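Local coordinates for fibronectin-binding protein BBK32 (Borrelia burgdorferi, PDB 6N1L), which inhibits the classical pathway of complement, probably by binding the initiating protease C1r, and probably also binds fibronectin, at residues A[20-25]-A[77-82]; A[27-32]-A[70-75]; A[106-111]-A[130-135]. One frame throughout, in Å; residues are numbered along the deposited sequence.

Contact 1. Residues A[20-25]-A[77-82]; sequences VDSAIQ and LNYIQV
Ser22 and Ala23 pack against Tyr79 and Ile80 where two antiparallel helices of a helical bundle, 9-44 and 66-87, run side by side. The segment axes come within 8.5 Å and cross at -160°, a close approach consistent with the small residues, Ser22 and Ala23, on this face of the first helix; Ala23 and Tyr79 face each other with CA atoms 5.7 Å apart. No hydrogen bond joins the two segments, so the contact rests on CH-pi and apolar packing.

The CH-pi contact is made by Ser22, whose CB sits 3.3 Å from the centroid of the Tyr79 ring and only 9° off the ring normal. This methylene is therefore centred over one face, rather than over the rim. The hydroxyl of Ser22 takes a different role: with OG anti to the carbonyl carbon it lies beside its own backbone N and bonds back to Tyr18 O one turn earlier. The Tyr79 side chain also touches Asn19 and Thr26, so helix 9-44 meets it along nearly two turns.

Apolar packing centres on the methyl of Ala23. Its CB is 4.0 Å from Tyr79 CB, which brings the bases of the two side chains together. Farther into the bundle, Ile80 also touches Ile109 of helix 93-117 and Leu140 of helix 122-147, placing it where all four long helices meet. Chi2 near -54° turns the end of Ile80 so that CD1 lies 3.6 Å from Ala23 CB.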
ATOM      1  N   VAL A  20       7.886   9.360   0.093  1.00 37.02           N
ATOM      2  CA  VAL A  20       8.146   7.971  -0.272  1.00 35.93           C
ATOM      3  C   VAL A  20       8.194   7.096   0.979  1.00 40.22           C
ATOM      4  O   VAL A  20       7.620   5.994   1.013  1.00 34.87           O
ATOM      5  CB  VAL A  20       9.441   7.872  -1.096  1.00 36.90           C
ATOM      6  CG1 VAL A  20       9.830   6.419  -1.305  1.00 36.97           C
ATOM      7  CG2 VAL A  20       9.249   8.567  -2.442  1.00 34.80           C
ATOM      8  N   ASP A  21       8.850   7.580   2.036  1.00 37.47           N
ATOM      9  CA  ASP A  21       8.878   6.833   3.292  1.00 39.87           C
ATOM     10  C   ASP A  21       7.475   6.612   3.830  1.00 36.65           C
ATOM     11  O   ASP A  21       7.144   5.515   4.299  1.00 36.50           O
ATOM     12  CB  ASP A  21       9.719   7.570   4.335  1.00 44.69           C
ATOM     13  CG  ASP A  21      11.185   7.169   4.310  1.00 54.81           C
ATOM     14  OD1 ASP A  21      11.559   6.268   3.521  1.00 54.41           O
ATOM     15  OD2 ASP A  21      11.970   7.769   5.083  1.00 60.71           O
ATOM     16  N   SER A  22       6.633   7.648   3.781  1.00 36.68           N
ATOM     17  CA  SER A  22       5.254   7.504   4.228  1.00 37.94           C
ATOM     18  C   SER A  22       4.490   6.522   3.355  1.00 34.25           C
ATOM     19  O   SER A  22       3.623   5.795   3.847  1.00 33.02           O
ATOM     20  CB  SER A  22       4.554   8.857   4.231  1.00 39.55           C
ATOM     21  OG  SER A  22       5.250   9.788   5.046  1.00 41.59           O
ATOM     22  N   ALA A  23       4.771   6.501   2.053  1.00 32.81           N
ATOM     23  CA  ALA A  23       4.091   5.544   1.183  1.00 31.26           C
ATOM     24  C   ALA A  23       4.506   4.123   1.523  1.00 32.54           C
ATOM     25  O   ALA A  23       3.667   3.204   1.524  1.00 30.63           O
ATOM     26  CB  ALA A  23       4.394   5.858  -0.287  1.00 29.46           C
ATOM     27  N   ILE A  24       5.788   3.928   1.837  1.00 31.00           N
ATOM     28  CA  ILE A  24       6.289   2.614   2.219  1.00 33.74           C
ATOM     29  C   ILE A  24       5.583   2.141   3.480  1.00 32.30           C
ATOM     30  O   ILE A  24       5.110   0.999   3.562  1.00 29.56           O
ATOM     31  CB  ILE A  24       7.815   2.653   2.408  1.00 35.40           C
ATOM     32  CG1 ILE A  24       8.518   2.843   1.061  1.00 34.91           C
ATOM     33  CG2 ILE A  24       8.317   1.369   3.080  1.00 35.83           C
ATOM     34  CD1 ILE A  24      10.035   2.982   1.181  1.00 36.46           C
ATOM     35  N   GLN A  25       5.497   3.029   4.474  1.00 31.48           N
ATOM     36  CA  GLN A  25       4.784   2.715   5.711  1.00 31.28           C
ATOM     37  C   GLN A  25       3.328   2.347   5.450  1.00 30.59           C
ATOM     38  O   GLN A  25       2.779   1.453   6.109  1.00 32.92           O
ATOM     39  CB  GLN A  25       4.852   3.911   6.672  1.00 33.91           C
ATOM     40  CG  GLN A  25       6.251   4.285   7.132  1.00 47.99           C
ATOM     41  CD  GLN A  25       6.876   3.249   8.048  1.00 55.89           C
ATOM     42  OE1 GLN A  25       7.328   2.189   7.602  1.00 55.16           O
ATOM     43  NE2 GLN A  25       6.900   3.549   9.345  1.00 63.46           N
ATOM     44  N   LEU A  77      -1.866   6.648  -2.587  1.00 28.06           N
ATOM     45  CA  LEU A  77      -1.854   7.437  -3.814  1.00 32.85           C
ATOM     46  C   LEU A  77      -1.436   8.877  -3.539  1.00 36.73           C
ATOM     47  O   LEU A  77      -0.585   9.444  -4.244  1.00 31.34           O
ATOM     48  CB  LEU A  77      -3.229   7.396  -4.477  1.00 33.24           C
ATOM     49  CG  LEU A  77      -3.379   8.086  -5.832  1.00 33.46           C
ATOM     50  CD1 LEU A  77      -2.338   7.570  -6.853  1.00 32.44           C
ATOM     51  CD2 LEU A  77      -4.802   7.949  -6.368  1.00 38.39           C
ATOM     52  N   ASN A  78      -2.029   9.488  -2.513  1.00 34.09           N
ATOM     53  CA  ASN A  78      -1.718  10.887  -2.226  1.00 37.76           C
ATOM     54  C   ASN A  78      -0.238  11.084  -1.921  1.00 36.20           C
ATOM     55  O   ASN A  78       0.372  12.046  -2.403  1.00 37.41           O
ATOM     56  CB  ASN A  78      -2.583  11.393  -1.070  1.00 38.63           C
ATOM     57  CG  ASN A  78      -4.034  11.578  -1.469  1.00 39.01           C
ATOM     58  OD1 ASN A  78      -4.364  11.601  -2.652  1.00 44.97           O
ATOM     59  ND2 ASN A  78      -4.915  11.731  -0.471  1.00 47.65           N
ATOM     60  N   TYR A  79       0.363  10.188  -1.127  1.00 33.24           N
ATOM     61  CA  TYR A  79       1.788  10.315  -0.841  1.00 34.22           C
ATOM     62  C   TYR A  79       2.609  10.236  -2.127  1.00 32.10           C
ATOM     63  O   TYR A  79       3.562  11.007  -2.311  1.00 33.49           O
ATOM     64  CB  TYR A  79       2.237   9.235   0.144  1.00 32.58           C
ATOM     65  CG  TYR A  79       1.946   9.542   1.606  1.00 35.12           C
ATOM     66  CD1 TYR A  79       2.223  10.798   2.144  1.00 36.46           C
ATOM     67  CD2 TYR A  79       1.395   8.577   2.444  1.00 34.29           C
ATOM     68  CE1 TYR A  79       1.960  11.079   3.482  1.00 40.02           C
ATOM     69  CE2 TYR A  79       1.127   8.847   3.774  1.00 36.63           C
ATOM     70  CZ  TYR A  79       1.413  10.097   4.290  1.00 38.78           C
ATOM     71  OH  TYR A  79       1.147  10.359   5.612  1.00 43.33           O
ATOM     72  N   ILE A  80       2.254   9.321  -3.031  1.00 28.88           N
ATOM     73  CA  ILE A  80       3.015   9.192  -4.276  1.00 31.42           C
ATOM     74  C   ILE A  80       2.753  10.380  -5.197  1.00 31.23           C
ATOM     75  O   ILE A  80       3.657  10.846  -5.904  1.00 32.04           O
ATOM     76  CB  ILE A  80       2.691   7.853  -4.972  1.00 28.87           C
ATOM     77  CG1 ILE A  80       3.167   6.685  -4.104  1.00 30.00           C
ATOM     78  CG2 ILE A  80       3.336   7.769  -6.370  1.00 29.54           C
ATOM     79  CD1 ILE A  80       4.619   6.772  -3.724  1.00 32.53           C
ATOM     80  N   GLN A  81       1.520  10.897  -5.206  1.00 30.82           N
ATOM     81  CA  GLN A  81       1.217  12.018  -6.092  1.00 37.19           C
ATOM     82  C   GLN A  81       1.968  13.271  -5.666  1.00 34.99           C
ATOM     83  O   GLN A  81       2.450  14.028  -6.522  1.00 34.86           O
ATOM     84  CB  GLN A  81      -0.288  12.271  -6.144  1.00 37.74           C
ATOM     85  CG  GLN A  81      -1.038  11.189  -6.894  1.00 39.81           C
ATOM     86  CD  GLN A  81      -2.507  11.502  -7.069  1.00 41.87           C
ATOM     87  OE1 GLN A  81      -3.137  12.069  -6.180  1.00 41.12           O
ATOM     88  NE2 GLN A  81      -3.060  11.126  -8.218  1.00 50.00           N
ATOM     89  N   VAL A  82       2.115  13.484  -4.351  1.00 34.82           N
ATOM     90  CA  VAL A  82       2.965  14.568  -3.857  1.00 38.68           C
ATOM     91  C   VAL A  82       4.423  14.316  -4.234  1.00 39.14           C
ATOM     92  O   VAL A  82       5.159  15.250  -4.598  1.00 35.13           O
ATOM     93  CB  VAL A  82       2.805  14.727  -2.335  1.00 39.37           C
ATOM     94  CG1 VAL A  82       3.831  15.729  -1.777  1.00 40.74           C
ATOM     95  CG2 VAL A  82       1.391  15.150  -1.995  1.00 38.97           C
TER

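Contact 2. Residues A[27-32]-A[70-75]; sequences ITKIYN and EKNFKT
Asn72 lies between two neighbours of the facing helix, meeting Lys29 with its amide and Ile30 with its methylene. Lys29 and Asn72 cross at about a right angle. The lysine has CG anti to its own N (chi1 -178°) and stays extended to the end, which carries NZ across to Asn72 OD1 at 3.3 Å, a weak hydrogen bond. Along the way CE passes 3.6 Å from the same OD1, so the aliphatic chain lies against the amide as well.

Ile30 and Asn72 instead slide past each other in opposite directions, with Ile30 CG1 3.5 Å from Asn72 CB. These are antiparallel neighbours in a four-helix bundle, helices 9-44 and 66-87, and here the segment axes are 10.0 Å apart. Ile30 and Asn72 both point into that gap, consistent with the wider spacing.

Toward the bundle interior Ile30 meets Phe73, again nearly at right angles. Its CD1 methyl makes an off-centre CH-pi contact, 4.3 Å from the ring centroid and 28° from the normal. Leu112, Ile113 and Ile116 of helix 93-117 also touch Phe73, and Ile133 of helix 122-147 packs on both Phe73 and Ile30.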
ATOM      1  N   ILE A  27       1.988   1.048   2.670  1.00 28.79           N
ATOM      2  CA  ILE A  27       1.935  -0.300   2.112  1.00 25.30           C
ATOM      3  C   ILE A  27       2.086  -1.335   3.215  1.00 28.70           C
ATOM      4  O   ILE A  27       1.362  -2.332   3.250  1.00 27.23           O
ATOM      5  CB  ILE A  27       3.004  -0.478   1.021  1.00 26.91           C
ATOM      6  CG1 ILE A  27       2.616   0.385  -0.176  1.00 26.03           C
ATOM      7  CG2 ILE A  27       3.091  -1.966   0.641  1.00 27.86           C
ATOM      8  CD1 ILE A  27       3.656   0.403  -1.323  1.00 26.16           C
ATOM      9  N   THR A  28       3.025  -1.121   4.138  1.00 27.21           N
ATOM     10  CA  THR A  28       3.208  -2.093   5.210  1.00 31.08           C
ATOM     11  C   THR A  28       1.940  -2.201   6.048  1.00 29.08           C
ATOM     12  O   THR A  28       1.535  -3.306   6.435  1.00 26.62           O
ATOM     13  CB  THR A  28       4.414  -1.711   6.073  1.00 32.45           C
ATOM     14  OG1 THR A  28       5.594  -1.647   5.253  1.00 33.63           O
ATOM     15  CG2 THR A  28       4.648  -2.729   7.170  1.00 35.80           C
ATOM     16  N   LYS A  29       1.267  -1.069   6.281  1.00 30.07           N
ATOM     17  CA  LYS A  29       0.002  -1.078   7.016  1.00 32.18           C
ATOM     18  C   LYS A  29      -1.057  -1.903   6.289  1.00 30.89           C
ATOM     19  O   LYS A  29      -1.777  -2.698   6.915  1.00 28.68           O
ATOM     20  CB  LYS A  29      -0.483   0.355   7.223  1.00 33.58           C
ATOM     21  CG  LYS A  29      -1.774   0.473   8.020  1.00 35.85           C
ATOM     22  CD  LYS A  29      -2.272   1.913   7.995  1.00 39.15           C
ATOM     23  CE  LYS A  29      -3.556   2.072   8.797  1.00 49.49           C
ATOM     24  NZ  LYS A  29      -4.103   3.457   8.680  1.00 54.20           N
ATOM     25  N   ILE A  30      -1.155  -1.741   4.963  1.00 27.83           N
ATOM     26  CA  ILE A  30      -2.118  -2.510   4.185  1.00 26.14           C
ATOM     27  C   ILE A  30      -1.782  -3.997   4.251  1.00 25.87           C
ATOM     28  O   ILE A  30      -2.670  -4.840   4.419  1.00 25.74           O
ATOM     29  CB  ILE A  30      -2.167  -2.019   2.727  1.00 25.24           C
ATOM     30  CG1 ILE A  30      -2.712  -0.591   2.635  1.00 27.18           C
ATOM     31  CG2 ILE A  30      -3.062  -2.927   1.904  1.00 25.54           C
ATOM     32  CD1 ILE A  30      -2.439   0.095   1.253  1.00 29.01           C
ATOM     33  N   TYR A  31      -0.498  -4.344   4.090  1.00 25.38           N
ATOM     34  CA  TYR A  31      -0.127  -5.756   4.093  1.00 27.68           C
ATOM     35  C   TYR A  31      -0.364  -6.379   5.471  1.00 27.05           C
ATOM     36  O   TYR A  31      -0.830  -7.520   5.572  1.00 28.60           O
ATOM     37  CB  TYR A  31       1.334  -5.929   3.657  1.00 27.30           C
ATOM     38  CG  TYR A  31       1.747  -7.372   3.600  1.00 26.92           C
ATOM     39  CD1 TYR A  31       1.242  -8.214   2.619  1.00 28.54           C
ATOM     40  CD2 TYR A  31       2.627  -7.898   4.529  1.00 31.06           C
ATOM     41  CE1 TYR A  31       1.588  -9.550   2.580  1.00 30.39           C
ATOM     42  CE2 TYR A  31       2.996  -9.225   4.483  1.00 35.89           C
ATOM     43  CZ  TYR A  31       2.475 -10.046   3.510  1.00 34.74           C
ATOM     44  OH  TYR A  31       2.848 -11.375   3.481  1.00 36.73           O
ATOM     45  N   ASN A  32      -0.055  -5.633   6.532  1.00 25.80           N
ATOM     46  CA  ASN A  32      -0.311  -6.143   7.882  1.00 29.51           C
ATOM     47  C   ASN A  32      -1.801  -6.350   8.126  1.00 29.99           C
ATOM     48  O   ASN A  32      -2.189  -7.297   8.825  1.00 27.91           O
ATOM     49  CB  ASN A  32       0.271  -5.196   8.928  1.00 31.15           C
ATOM     50  CG  ASN A  32       1.802  -5.214   8.963  1.00 33.32           C
ATOM     51  OD1 ASN A  32       2.453  -6.116   8.429  1.00 36.56           O
ATOM     52  ND2 ASN A  32       2.370  -4.220   9.611  1.00 34.89           N
ATOM     53  N   GLU A  70      -9.859   1.132   1.079  1.00 36.03           N
ATOM     54  CA  GLU A  70      -9.872   2.213   0.092  1.00 41.05           C
ATOM     55  C   GLU A  70      -9.247   3.481   0.663  1.00 39.69           C
ATOM     56  O   GLU A  70      -8.533   4.206  -0.054  1.00 38.48           O
ATOM     57  CB  GLU A  70     -11.306   2.446  -0.398  1.00 41.23           C
ATOM     58  CG  GLU A  70     -11.616   1.728  -1.713  1.00 49.82           C
ATOM     59  CD  GLU A  70     -13.100   1.447  -1.936  1.00 56.29           C
ATOM     60  OE1 GLU A  70     -13.911   1.761  -1.040  1.00 55.07           O
ATOM     61  OE2 GLU A  70     -13.456   0.911  -3.015  1.00 58.31           O
ATOM     62  N   LYS A  71      -9.476   3.747   1.957  1.00 35.16           N
ATOM     63  CA  LYS A  71      -8.822   4.867   2.627  1.00 39.08           C
ATOM     64  C   LYS A  71      -7.310   4.717   2.594  1.00 39.48           C
ATOM     65  O   LYS A  71      -6.588   5.653   2.227  1.00 36.07           O
ATOM     66  CB  LYS A  71      -9.306   4.975   4.070  1.00 39.25           C
ATOM     67  CG  LYS A  71      -8.769   6.174   4.826  1.00 43.56           C
ATOM     68  CD  LYS A  71      -9.056   7.461   4.061  1.00 54.82           C
ATOM     69  CE  LYS A  71      -9.194   8.659   4.992  1.00 57.90           C
ATOM     70  NZ  LYS A  71      -8.097   9.658   4.774  1.00 60.23           N
ATOM     71  N   ASN A  72      -6.807   3.535   2.963  1.00 38.13           N
ATOM     72  CA  ASN A  72      -5.368   3.303   2.920  1.00 34.08           C
ATOM     73  C   ASN A  72      -4.817   3.465   1.501  1.00 32.24           C
ATOM     74  O   ASN A  72      -3.699   3.960   1.319  1.00 34.02           O
ATOM     75  CB  ASN A  72      -5.045   1.913   3.469  1.00 31.35           C
ATOM     76  CG  ASN A  72      -5.185   1.833   4.982  1.00 37.82           C
ATOM     77  OD1 ASN A  72      -5.185   2.850   5.673  1.00 41.82           O
ATOM     78  ND2 ASN A  72      -5.299   0.617   5.499  1.00 39.85           N
ATOM     79  N   PHE A  73      -5.577   3.052   0.481  1.00 30.79           N
ATOM     80  CA  PHE A  73      -5.069   3.235  -0.882  1.00 33.86           C
ATOM     81  C   PHE A  73      -5.097   4.702  -1.292  1.00 39.74           C
ATOM     82  O   PHE A  73      -4.204   5.167  -2.010  1.00 32.88           O
ATOM     83  CB  PHE A  73      -5.838   2.378  -1.886  1.00 31.78           C
ATOM     84  CG  PHE A  73      -5.115   1.109  -2.251  1.00 31.75           C
ATOM     85  CD1 PHE A  73      -5.264  -0.031  -1.479  1.00 35.15           C
ATOM     86  CD2 PHE A  73      -4.243   1.069  -3.329  1.00 30.47           C
ATOM     87  CE1 PHE A  73      -4.566  -1.203  -1.792  1.00 32.28           C
ATOM     88  CE2 PHE A  73      -3.547  -0.083  -3.642  1.00 31.37           C
ATOM     89  CZ  PHE A  73      -3.715  -1.230  -2.881  1.00 36.17           C
ATOM     90  N   LYS A  74      -6.096   5.459  -0.842  1.00 35.64           N
ATOM     91  CA  LYS A  74      -6.065   6.893  -1.140  1.00 36.08           C
ATOM     92  C   LYS A  74      -4.900   7.571  -0.440  1.00 36.12           C
ATOM     93  O   LYS A  74      -4.244   8.444  -1.027  1.00 39.17           O
ATOM     94  CB  LYS A  74      -7.394   7.553  -0.773  1.00 40.83           C
ATOM     95  CG  LYS A  74      -8.462   7.346  -1.850  1.00 48.69           C
ATOM     96  CD  LYS A  74      -7.866   7.477  -3.268  1.00 48.56           C
ATOM     97  CE  LYS A  74      -8.929   7.333  -4.361  1.00 49.27           C
ATOM     98  NZ  LYS A  74      -8.403   7.570  -5.755  1.00 50.77           N
ATOM     99  N   THR A  75      -4.609   7.176   0.803  1.00 31.87           N
ATOM    100  CA  THR A  75      -3.435   7.697   1.495  1.00 33.14           C
ATOM    101  C   THR A  75      -2.162   7.372   0.711  1.00 37.17           C
ATOM    102  O   THR A  75      -1.305   8.239   0.496  1.00 34.25           O
ATOM    103  CB  THR A  75      -3.349   7.118   2.905  1.00 37.09           C
ATOM    104  OG1 THR A  75      -4.466   7.564   3.693  1.00 34.55           O
ATOM    105  CG2 THR A  75      -2.055   7.527   3.576  1.00 39.74           C
TER

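Contact 3. Residues A[106-111]-A[130-135]; sequences EAEIKT and VTSILL
Ser132 OG donates a weak hydrogen bond to Glu108 OE2, with the two oxygens 3.4 Å apart. The same carboxylate oxygen lies 3.6 Å from Ser132 CB, so a single oxygen of the glutamate meets the whole side chain of the serine. The pair makes up the entire direct contact, and only 58 Å² is buried between the segments.

Reach comes mainly from the glutamate. Its CG is anti to the backbone N (chi1 174°), directing the chain out toward the other helix, and a bend at chi2 (72°) then turns the carboxylate so that OE2 arrives at the serine. Ser132 contributes a short side chain, and the CA atoms of the two residues remain 8.4 Å apart.

Helices 93-117 and 122-147 follow each other in the chain of this four-helix bundle, and the polar pair bridges them at the partly exposed surface. Beneath it the same helices are joined by further side-chain packing: Met136 touches both Glu108 and Ile109, while Leu112 touches both Ser132 and Ile133.

One layer deeper, Ile109 packs on Leu76 of helix 66-87, and Ile133 packs on Ile27 of helix 9-44. A further tie to helix 66-87 is polar, with Glu106 OE2 accepting a hydrogen bond from Gln81 NE2.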
ATOM      1  N   GLU A 106       2.755   5.625  -9.508  1.00 29.67           N
ATOM      2  CA  GLU A 106       1.470   6.319  -9.452  1.00 31.66           C
ATOM      3  C   GLU A 106       0.445   5.653 -10.357  1.00 31.42           C
ATOM      4  O   GLU A 106      -0.684   5.388  -9.934  1.00 36.21           O
ATOM      5  CB  GLU A 106       1.637   7.794  -9.835  1.00 34.60           C
ATOM      6  CG  GLU A 106       0.339   8.590  -9.704  1.00 38.94           C
ATOM      7  CD  GLU A 106       0.410   9.972 -10.348  1.00 47.17           C
ATOM      8  OE1 GLU A 106       1.441  10.293 -10.986  1.00 50.30           O
ATOM      9  OE2 GLU A 106      -0.575  10.731 -10.213  1.00 51.20           O
ATOM     10  N   ALA A 107       0.823   5.363 -11.607  1.00 30.74           N
ATOM     11  CA  ALA A 107      -0.119   4.742 -12.536  1.00 34.05           C
ATOM     12  C   ALA A 107      -0.550   3.359 -12.048  1.00 36.47           C
ATOM     13  O   ALA A 107      -1.732   2.996 -12.141  1.00 36.45           O
ATOM     14  CB  ALA A 107       0.504   4.661 -13.931  1.00 38.62           C
ATOM     15  N   GLU A 108       0.389   2.580 -11.502  1.00 34.04           N
ATOM     16  CA  GLU A 108       0.045   1.260 -10.973  1.00 34.70           C
ATOM     17  C   GLU A 108      -0.936   1.366  -9.813  1.00 34.63           C
ATOM     18  O   GLU A 108      -1.871   0.560  -9.707  1.00 34.03           O
ATOM     19  CB  GLU A 108       1.313   0.514 -10.537  1.00 36.20           C
ATOM     20  CG  GLU A 108       1.075  -0.842  -9.808  1.00 39.22           C
ATOM     21  CD  GLU A 108       0.586  -1.972 -10.712  1.00 53.56           C
ATOM     22  OE1 GLU A 108       0.628  -1.801 -11.949  1.00 52.13           O
ATOM     23  OE2 GLU A 108       0.170  -3.038 -10.182  1.00 45.20           O
ATOM     24  N   ILE A 109      -0.747   2.353  -8.928  1.00 29.92           N
ATOM     25  CA  ILE A 109      -1.665   2.513  -7.794  1.00 29.45           C
ATOM     26  C   ILE A 109      -3.081   2.759  -8.295  1.00 33.04           C
ATOM     27  O   ILE A 109      -4.057   2.214  -7.756  1.00 33.77           O
ATOM     28  CB  ILE A 109      -1.188   3.647  -6.859  1.00 29.22           C
ATOM     29  CG1 ILE A 109       0.124   3.261  -6.197  1.00 28.49           C
ATOM     30  CG2 ILE A 109      -2.216   3.923  -5.754  1.00 31.90           C
ATOM     31  CD1 ILE A 109       0.760   4.363  -5.405  1.00 30.59           C
ATOM     32  N   LYS A 110      -3.215   3.554  -9.360  1.00 34.00           N
ATOM     33  CA  LYS A 110      -4.541   3.807  -9.905  1.00 34.21           C
ATOM     34  C   LYS A 110      -5.161   2.528 -10.447  1.00 34.48           C
ATOM     35  O   LYS A 110      -6.367   2.299 -10.285  1.00 40.15           O
ATOM     36  CB  LYS A 110      -4.466   4.889 -10.981  1.00 36.01           C
ATOM     37  CG  LYS A 110      -4.244   6.283 -10.389  1.00 40.35           C
ATOM     38  CD  LYS A 110      -4.136   7.337 -11.482  1.00 41.75           C
ATOM     39  CE  LYS A 110      -3.581   8.633 -10.915  1.00 50.51           C
ATOM     40  NZ  LYS A 110      -2.848   9.418 -11.954  1.00 55.44           N
ATOM     41  N   THR A 111      -4.347   1.664 -11.057  1.00 34.49           N
ATOM     42  CA  THR A 111      -4.845   0.382 -11.554  1.00 34.95           C
ATOM     43  C   THR A 111      -5.321  -0.509 -10.412  1.00 35.55           C
ATOM     44  O   THR A 111      -6.351  -1.186 -10.524  1.00 38.84           O
ATOM     45  CB  THR A 111      -3.757  -0.322 -12.362  1.00 35.61           C
ATOM     46  OG1 THR A 111      -3.425   0.475 -13.503  1.00 41.11           O
ATOM     47  CG2 THR A 111      -4.233  -1.684 -12.847  1.00 37.11           C
ATOM     48  N   VAL A 130      -2.147  -7.831  -3.243  1.00 32.22           N
ATOM     49  CA  VAL A 130      -1.052  -8.025  -2.289  1.00 27.96           C
ATOM     50  C   VAL A 130       0.296  -8.172  -2.999  1.00 27.41           C
ATOM     51  O   VAL A 130       1.293  -7.566  -2.590  1.00 27.63           O
ATOM     52  CB  VAL A 130      -1.334  -9.215  -1.357  1.00 33.95           C
ATOM     53  CG1 VAL A 130      -0.047  -9.628  -0.648  1.00 31.54           C
ATOM     54  CG2 VAL A 130      -2.353  -8.782  -0.333  1.00 33.17           C
ATOM     55  N   THR A 131       0.355  -8.974  -4.071  1.00 27.58           N
ATOM     56  CA  THR A 131       1.623  -9.110  -4.781  1.00 27.60           C
ATOM     57  C   THR A 131       2.102  -7.770  -5.318  1.00 24.83           C
ATOM     58  O   THR A 131       3.277  -7.419  -5.164  1.00 26.44           O
ATOM     59  CB  THR A 131       1.499 -10.128  -5.921  1.00 29.28           C
ATOM     60  OG1 THR A 131       1.370 -11.432  -5.360  1.00 33.73           O
ATOM     61  CG2 THR A 131       2.739 -10.100  -6.794  1.00 31.59           C
ATOM     62  N   SER A 132       1.192  -6.987  -5.914  1.00 28.06           N
ATOM     63  CA  SER A 132       1.574  -5.708  -6.506  1.00 31.45           C
ATOM     64  C   SER A 132       2.113  -4.735  -5.466  1.00 27.07           C
ATOM     65  O   SER A 132       3.114  -4.048  -5.711  1.00 28.72           O
ATOM     66  CB  SER A 132       0.384  -5.090  -7.243  1.00 35.73           C
ATOM     67  OG  SER A 132       0.018  -5.894  -8.362  1.00 39.37           O
ATOM     68  N   ILE A 133       1.474  -4.656  -4.289  1.00 29.46           N
ATOM     69  CA  ILE A 133       1.969  -3.678  -3.331  1.00 26.02           C
ATOM     70  C   ILE A 133       3.280  -4.130  -2.709  1.00 22.48           C
ATOM     71  O   ILE A 133       4.111  -3.292  -2.341  1.00 25.37           O
ATOM     72  CB  ILE A 133       0.918  -3.335  -2.249  1.00 26.73           C
ATOM     73  CG1 ILE A 133       0.586  -4.555  -1.389  1.00 27.12           C
ATOM     74  CG2 ILE A 133      -0.334  -2.742  -2.904  1.00 31.59           C
ATOM     75  CD1 ILE A 133      -0.214  -4.204  -0.113  1.00 30.57           C
ATOM     76  N   LEU A 134       3.501  -5.433  -2.573  1.00 24.59           N
ATOM     77  CA  LEU A 134       4.775  -5.890  -2.037  1.00 23.43           C
ATOM     78  C   LEU A 134       5.908  -5.533  -2.996  1.00 26.23           C
ATOM     79  O   LEU A 134       6.969  -5.074  -2.568  1.00 27.48           O
ATOM     80  CB  LEU A 134       4.742  -7.397  -1.785  1.00 26.15           C
ATOM     81  CG  LEU A 134       3.986  -7.883  -0.536  1.00 25.13           C
ATOM     82  CD1 LEU A 134       3.980  -9.405  -0.536  1.00 30.48           C
ATOM     83  CD2 LEU A 134       4.670  -7.335   0.698  1.00 30.12           C
ATOM     84  N   LEU A 135       5.673  -5.708  -4.300  1.00 27.07           N
ATOM     85  CA  LEU A 135       6.681  -5.317  -5.281  1.00 30.12           C
ATOM     86  C   LEU A 135       6.875  -3.802  -5.305  1.00 31.98           C
ATOM     87  O   LEU A 135       8.007  -3.308  -5.434  1.00 30.77           O
ATOM     88  CB  LEU A 135       6.279  -5.845  -6.659  1.00 27.14           C
ATOM     89  CG  LEU A 135       6.407  -7.366  -6.777  1.00 31.79           C
ATOM     90  CD1 LEU A 135       5.703  -7.928  -7.997  1.00 35.96           C
ATOM     91  CD2 LEU A 135       7.888  -7.750  -6.761  1.00 32.11           C
TER

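From the N terminus, helix 9-44 supplies first 20-25 and then 27-32. After helix 51-61 the chain returns antiparallel along helix 66-87, so 70-75 meets 27-32 before 77-82 meets 20-25: contact 2 closes the inner loop and contact 1 the outer one. Contact 3 comes later, in series with both, closing the turn between helices 93-117 and 122-147. The two halves of the bundle are joined through side chains: Leu77 CD1 lies 3.8 Å from Ile109 CG2, tying contact 1 to contact 3, and Tyr31 CE1 lies 3.6 Å from Val130 CG1, tying contact 2 to contact 3.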